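Local structure of carbohydrate kinase, FGGY (Rhodospirillum rubrum, 3IFR) at residues 155-167 and 172-184. The protein probably phosphorylates D-xylulose, as a xylulose kinase of the FGGY carbohydrate kinase family. Numbering follows the deposited sequence.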
loop_
_atom_site.group_PDB
_atom_site.type_symbol
_atom_site.label_atom_id
_atom_site.label_comp_id
_atom_site.label_asym_id
_atom_site.label_seq_id
_atom_site.Cartn_x
_atom_site.Cartn_y
_atom_site.Cartn_z
ATOM N N GLY A 155 -10.039 -0.303 28.875
ATOM C CA GLY A 155 -11.305 -0.703 29.475
ATOM C C GLY A 155 -12.467 0.124 28.935
ATOM O O GLY A 155 -13.629 -0.292 28.970
ATOM N N ALA A 156 -12.151 1.312 28.428
ATOM C CA ALA A 156 -13.198 2.164 27.863
ATOM C C ALA A 156 -13.554 1.894 26.392
ATOM O O ALA A 156 -14.382 2.605 25.854
ATOM C CB ALA A 156 -12.819 3.598 28.005
ATOM N N ILE A 157 -12.923 0.903 25.748
ATOM C CA ILE A 157 -13.082 0.692 24.307
ATOM C C ILE A 157 -14.411 0.055 23.952
ATOM O O ILE A 157 -14.687 -1.096 24.306
ATOM C CB ILE A 157 -11.981 -0.211 23.695
ATOM C CG1 ILE A 157 -10.581 0.419 23.821
ATOM C CG2 ILE A 157 -12.260 -0.467 22.226
ATOM C CD1 ILE A 157 -9.481 -0.527 23.531
ATOM N N ALA A 158 -15.213 0.821 23.218
ATOM C CA ALA A 158 -16.501 0.389 22.676
ATOM C C ALA A 158 -16.379 0.069 21.187
ATOM O O ALA A 158 -17.081 -0.807 20.662
ATOM C CB ALA A 158 -17.534 1.486 22.890
ATOM N N THR A 159 -15.498 0.792 20.497
ATOM C CA THR A 159 -15.263 0.577 19.061
ATOM C C THR A 159 -13.786 0.743 18.712
ATOM O O THR A 159 -13.114 1.737 19.093
ATOM C CB THR A 159 -16.099 1.572 18.229
ATOM O OG1 THR A 159 -17.500 1.397 18.506
ATOM C CG2 THR A 159 -15.838 1.426 16.742
ATOM N N VAL A 160 -13.276 -0.235 17.981
ATOM C CA VAL A 160 -11.958 -0.127 17.393
ATOM C C VAL A 160 -12.144 -0.221 15.881
ATOM O O VAL A 160 -12.912 -1.077 15.393
ATOM C CB VAL A 160 -11.001 -1.225 17.903
ATOM C CG1 VAL A 160 -11.609 -2.643 17.675
ATOM C CG2 VAL A 160 -9.662 -1.106 17.219
ATOM N N CYS A 161 -11.490 0.702 15.166
ATOM C CA CYS A 161 -11.603 0.809 13.723
ATOM C C CYS A 161 -10.386 1.510 13.119
ATOM O O CYS A 161 -9.485 1.897 13.850
ATOM C CB CYS A 161 -12.889 1.557 13.342
ATOM S SG CYS A 161 -12.921 3.316 13.776
ATOM N N GLY A 162 -10.386 1.706 11.799
ATOM C CA GLY A 162 -9.247 2.253 11.110
ATOM C C GLY A 162 -9.556 3.678 10.743
ATOM O O GLY A 162 -10.594 4.199 11.134
ATOM N N SER A 163 -8.677 4.309 9.960
ATOM C CA SER A 163 -8.793 5.738 9.729
ATOM C C SER A 163 -9.984 6.044 8.855
ATOM O O SER A 163 -10.853 6.785 9.253
ATOM C CB SER A 163 -7.548 6.273 9.052
ATOM O OG SER A 163 -7.325 5.514 7.877
ATOM N N TYR A 164 -10.027 5.468 7.666
ATOM C CA TYR A 164 -11.134 5.745 6.756
ATOM C C TYR A 164 -12.456 5.153 7.317
ATOM O O TYR A 164 -13.551 5.703 7.064
ATOM C CB TYR A 164 -10.793 5.367 5.257
ATOM C CG TYR A 164 -10.395 3.904 5.009
ATOM C CD1 TYR A 164 -11.376 2.887 4.893
ATOM C CD2 TYR A 164 -9.057 3.530 4.933
ATOM C CE1 TYR A 164 -11.006 1.535 4.706
ATOM C CE2 TYR A 164 -8.679 2.219 4.732
ATOM C CZ TYR A 164 -9.647 1.217 4.623
ATOM O OH TYR A 164 -9.250 -0.092 4.432
ATOM N N ASP A 165 -12.382 4.075 8.112
ATOM C CA ASP A 165 -13.632 3.606 8.757
ATOM C C ASP A 165 -14.215 4.713 9.661
ATOM O O ASP A 165 -15.433 4.950 9.740
ATOM C CB ASP A 165 -13.395 2.379 9.626
ATOM C CG ASP A 165 -12.766 1.216 8.873
ATOM O OD1 ASP A 165 -13.226 0.885 7.759
ATOM O OD2 ASP A 165 -11.829 0.586 9.443
ATOM N N TYR A 166 -13.324 5.413 10.363
ATOM C CA TYR A 166 -13.799 6.425 11.262
ATOM C C TYR A 166 -14.488 7.579 10.504
ATOM O O TYR A 166 -15.574 8.017 10.866
ATOM C CB TYR A 166 -12.652 6.905 12.151
ATOM C CG TYR A 166 -13.020 8.075 13.006
ATOM C CD1 TYR A 166 -13.993 7.943 13.982
ATOM C CD2 TYR A 166 -12.418 9.310 12.824
ATOM C CE1 TYR A 166 -14.343 9.023 14.776
ATOM C CE2 TYR A 166 -12.751 10.396 13.595
ATOM C CZ TYR A 166 -13.700 10.246 14.591
ATOM O OH TYR A 166 -14.061 11.297 15.397
ATOM N N ILE A 167 -13.868 8.039 9.428
ATOM C CA ILE A 167 -14.430 9.091 8.613
ATOM C C ILE A 167 -15.785 8.664 8.080
ATOM O O ILE A 167 -16.760 9.393 8.241
ATOM C CB ILE A 167 -13.446 9.438 7.469
ATOM C CG1 ILE A 167 -12.096 9.857 8.070
ATOM C CG2 ILE A 167 -14.013 10.537 6.563
ATOM C CD1 ILE A 167 -12.173 11.174 8.892
ATOM N N THR A 172 -21.957 8.948 7.669
ATOM C CA THR A 172 -23.180 8.168 7.450
ATOM C C THR A 172 -23.893 7.789 8.750
ATOM O O THR A 172 -25.050 7.424 8.734
ATOM C CB THR A 172 -22.832 6.847 6.724
ATOM O OG1 THR A 172 -21.945 6.075 7.549
ATOM C CG2 THR A 172 -22.113 7.147 5.417
ATOM N N GLY A 173 -23.187 7.850 9.869
ATOM C CA GLY A 173 -23.692 7.317 11.111
ATOM C C GLY A 173 -23.763 5.800 11.125
ATOM O O GLY A 173 -24.293 5.197 12.047
ATOM N N GLU A 174 -23.246 5.153 10.101
ATOM C CA GLU A 174 -23.216 3.708 10.153
ATOM C C GLU A 174 -22.041 3.241 11.031
ATOM O O GLU A 174 -21.114 3.991 11.293
ATOM C CB GLU A 174 -23.101 3.156 8.731
ATOM C CG GLU A 174 -24.265 3.543 7.837
ATOM C CD GLU A 174 -25.598 3.138 8.450
ATOM O OE1 GLU A 174 -25.602 2.342 9.418
ATOM O OE2 GLU A 174 -26.634 3.638 7.980
ATOM N N ARG A 175 -22.057 2.004 11.485
ATOM C CA ARG A 175 -20.922 1.507 12.234
ATOM C C ARG A 175 -20.375 0.233 11.593
ATOM O O ARG A 175 -20.889 -0.835 11.845
ATOM C CB ARG A 175 -21.342 1.246 13.668
ATOM C CG ARG A 175 -20.211 1.178 14.681
ATOM C CD ARG A 175 -20.749 0.587 15.998
ATOM N NE ARG A 175 -19.693 0.202 16.914
ATOM C CZ ARG A 175 -19.412 -1.048 17.218
ATOM N NH1 ARG A 175 -20.112 -2.021 16.671
ATOM N NH2 ARG A 175 -18.449 -1.324 18.065
ATOM N N VAL A 176 -19.359 0.349 10.734
ATOM C CA VAL A 176 -18.757 -0.825 10.107
ATOM C C VAL A 176 -17.269 -0.626 9.933
ATOM O O VAL A 176 -16.777 0.483 10.066
ATOM C CB VAL A 176 -19.373 -1.157 8.715
ATOM C CG1 VAL A 176 -20.913 -1.339 8.806
ATOM C CG2 VAL A 176 -18.936 -0.132 7.631
ATOM N N VAL A 177 -16.542 -1.698 9.632
ATOM C CA VAL A 177 -15.198 -1.539 9.098
ATOM C C VAL A 177 -15.019 -2.263 7.754
ATOM O O VAL A 177 -15.692 -3.253 7.482
ATOM C CB VAL A 177 -14.141 -2.015 10.098
ATOM C CG1 VAL A 177 -14.143 -1.093 11.270
ATOM C CG2 VAL A 177 -14.408 -3.447 10.519
ATOM N N ASP A 178 -14.126 -1.744 6.910
ATOM C CA ASP A 178 -13.676 -2.427 5.705
ATOM C C ASP A 178 -13.224 -3.851 6.088
ATOM O O ASP A 178 -12.486 -4.038 7.100
ATOM C CB ASP A 178 -12.493 -1.638 5.138
ATOM C CG ASP A 178 -12.020 -2.120 3.783
ATOM O OD1 ASP A 178 -12.577 -3.082 3.217
ATOM O OD2 ASP A 178 -11.045 -1.506 3.281
ATOM N N ARG A 179 -13.696 -4.834 5.317
ATOM C CA ARG A 179 -13.141 -6.183 5.332
ATOM C C ARG A 179 -11.616 -6.115 5.402
ATOM O O ARG A 179 -10.975 -6.892 6.083
ATOM C CB ARG A 179 -13.491 -6.933 4.011
ATOM C CG ARG A 179 -14.951 -7.430 3.836
ATOM C CD ARG A 179 -15.114 -8.393 2.590
ATOM N NE ARG A 179 -14.647 -7.772 1.327
ATOM C CZ ARG A 179 -14.708 -8.332 0.110
ATOM N NH1 ARG A 179 -14.264 -7.670 -0.943
ATOM N NH2 ARG A 179 -15.236 -9.532 -0.068
ATOM N N ASN A 180 -11.022 -5.220 4.624
ATOM C CA ASN A 180 -9.579 -5.254 4.499
ATOM C C ASN A 180 -8.872 -4.722 5.760
ATOM O O ASN A 180 -7.794 -5.187 6.124
ATOM C CB ASN A 180 -9.155 -4.486 3.248
ATOM C CG ASN A 180 -9.046 -5.381 2.000
ATOM O OD1 ASN A 180 -8.572 -6.533 2.068
ATOM N ND2 ASN A 180 -9.453 -4.836 0.855
ATOM N N TRP A 181 -9.477 -3.729 6.406
ATOM C CA TRP A 181 -8.981 -3.301 7.696
ATOM C C TRP A 181 -8.997 -4.515 8.667
ATOM O O TRP A 181 -7.989 -4.812 9.342
ATOM C CB TRP A 181 -9.791 -2.109 8.231
ATOM C CG TRP A 181 -9.297 -1.637 9.530
ATOM C CD1 TRP A 181 -8.309 -0.713 9.746
ATOM C CD2 TRP A 181 -9.730 -2.073 10.823
ATOM N NE1 TRP A 181 -8.105 -0.560 11.095
ATOM C CE2 TRP A 181 -8.966 -1.379 11.778
ATOM C CE3 TRP A 181 -10.700 -2.989 11.271
ATOM C CZ2 TRP A 181 -9.128 -1.580 13.157
ATOM C CZ3 TRP A 181 -10.869 -3.177 12.622
ATOM C CH2 TRP A 181 -10.083 -2.489 13.554
ATOM N N ALA A 182 -10.120 -5.241 8.697
ATOM C CA ALA A 182 -10.259 -6.377 9.592
ATOM C C ALA A 182 -9.315 -7.554 9.253
ATOM O O ALA A 182 -8.795 -8.233 10.141
ATOM C CB ALA A 182 -11.730 -6.829 9.643
ATOM N N LEU A 183 -9.083 -7.783 7.974
ATOM C CA LEU A 183 -8.177 -8.822 7.503
ATOM C C LEU A 183 -6.714 -8.445 7.763
ATOM O O LEU A 183 -5.956 -9.205 8.368
ATOM C CB LEU A 183 -8.387 -8.998 6.002
ATOM C CG LEU A 183 -8.311 -10.360 5.302
ATOM C CD1 LEU A 183 -7.499 -10.257 3.940
ATOM C CD2 LEU A 183 -7.777 -11.451 6.176
ATOM N N GLU A 184 -6.284 -7.280 7.304
ATOM C CA GLU A 184 -4.926 -6.903 7.628
ATOM C C GLU A 184 -4.797 -6.903 9.135
ATOM O O GLU A 184 -3.790 -7.334 9.672
ATOM C CB GLU A 184 -4.539 -5.549 7.022
ATOM C CG GLU A 184 -4.479 -5.614 5.495
ATOM C CD GLU A 184 -3.652 -4.526 4.888
ATOM O OE1 GLU A 184 -2.781 -3.949 5.555
ATOM O OE2 GLU A 184 -3.869 -4.261 3.723
#
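Asp-165, in the first turn of the helix begun by Gly-162 as N-cap, meets Val-177 with their CA atoms 5.4 Å apart, and Gly-162 lies beside Trp-181, in the first turn of the helix capped by Asp-178, with CA atoms 6.5 Å apart. Short strands 159-161 and 177-178 do not pair with each other; side chains join the two strand-to-helix turns. Both carboxylate oxygens of Asp-165 accept from backbone N-H groups: OD1 takes the nearly straight bond from Asp-178 N (2.9 Å, 170°), from above the carboxylate plane, while the anti lone pair of OD2 takes Gly-162 N. That same OD2 stands over one face of the Trp-181 indole, the two planes perpendicular. With CG anti to its backbone N (chi1 -179°), Trp-181 lays this face against the main chain, Cys-161 CA sitting 3.8 Å from the six-ring centroid in a CH-pi contact; its NE1 donates to Ala-88 O. Replacing Trp-181 by an alanine would probably uncover the 161-162 backbone and leave Ala-88 O without its donor. Tyr-164 OH donates to Asp-178 OD2 (2.6 Å), while Asp-178 OD1 caps its own helix at Asn-180 N. At the outer end, extended Arg-175 grips Thr-159 OG1 side-on through NE (3.0 Å) and NH2 (2.9 Å), in the guanidinium plane. Within the N-terminal FGGY region, two buried aspartates thus tie successive helix starts together; the donors probably offset the mutual repulsion of the carboxylates, whose Asp-165 OD1 and Asp-178 OD2 lie 5.5 Å apart.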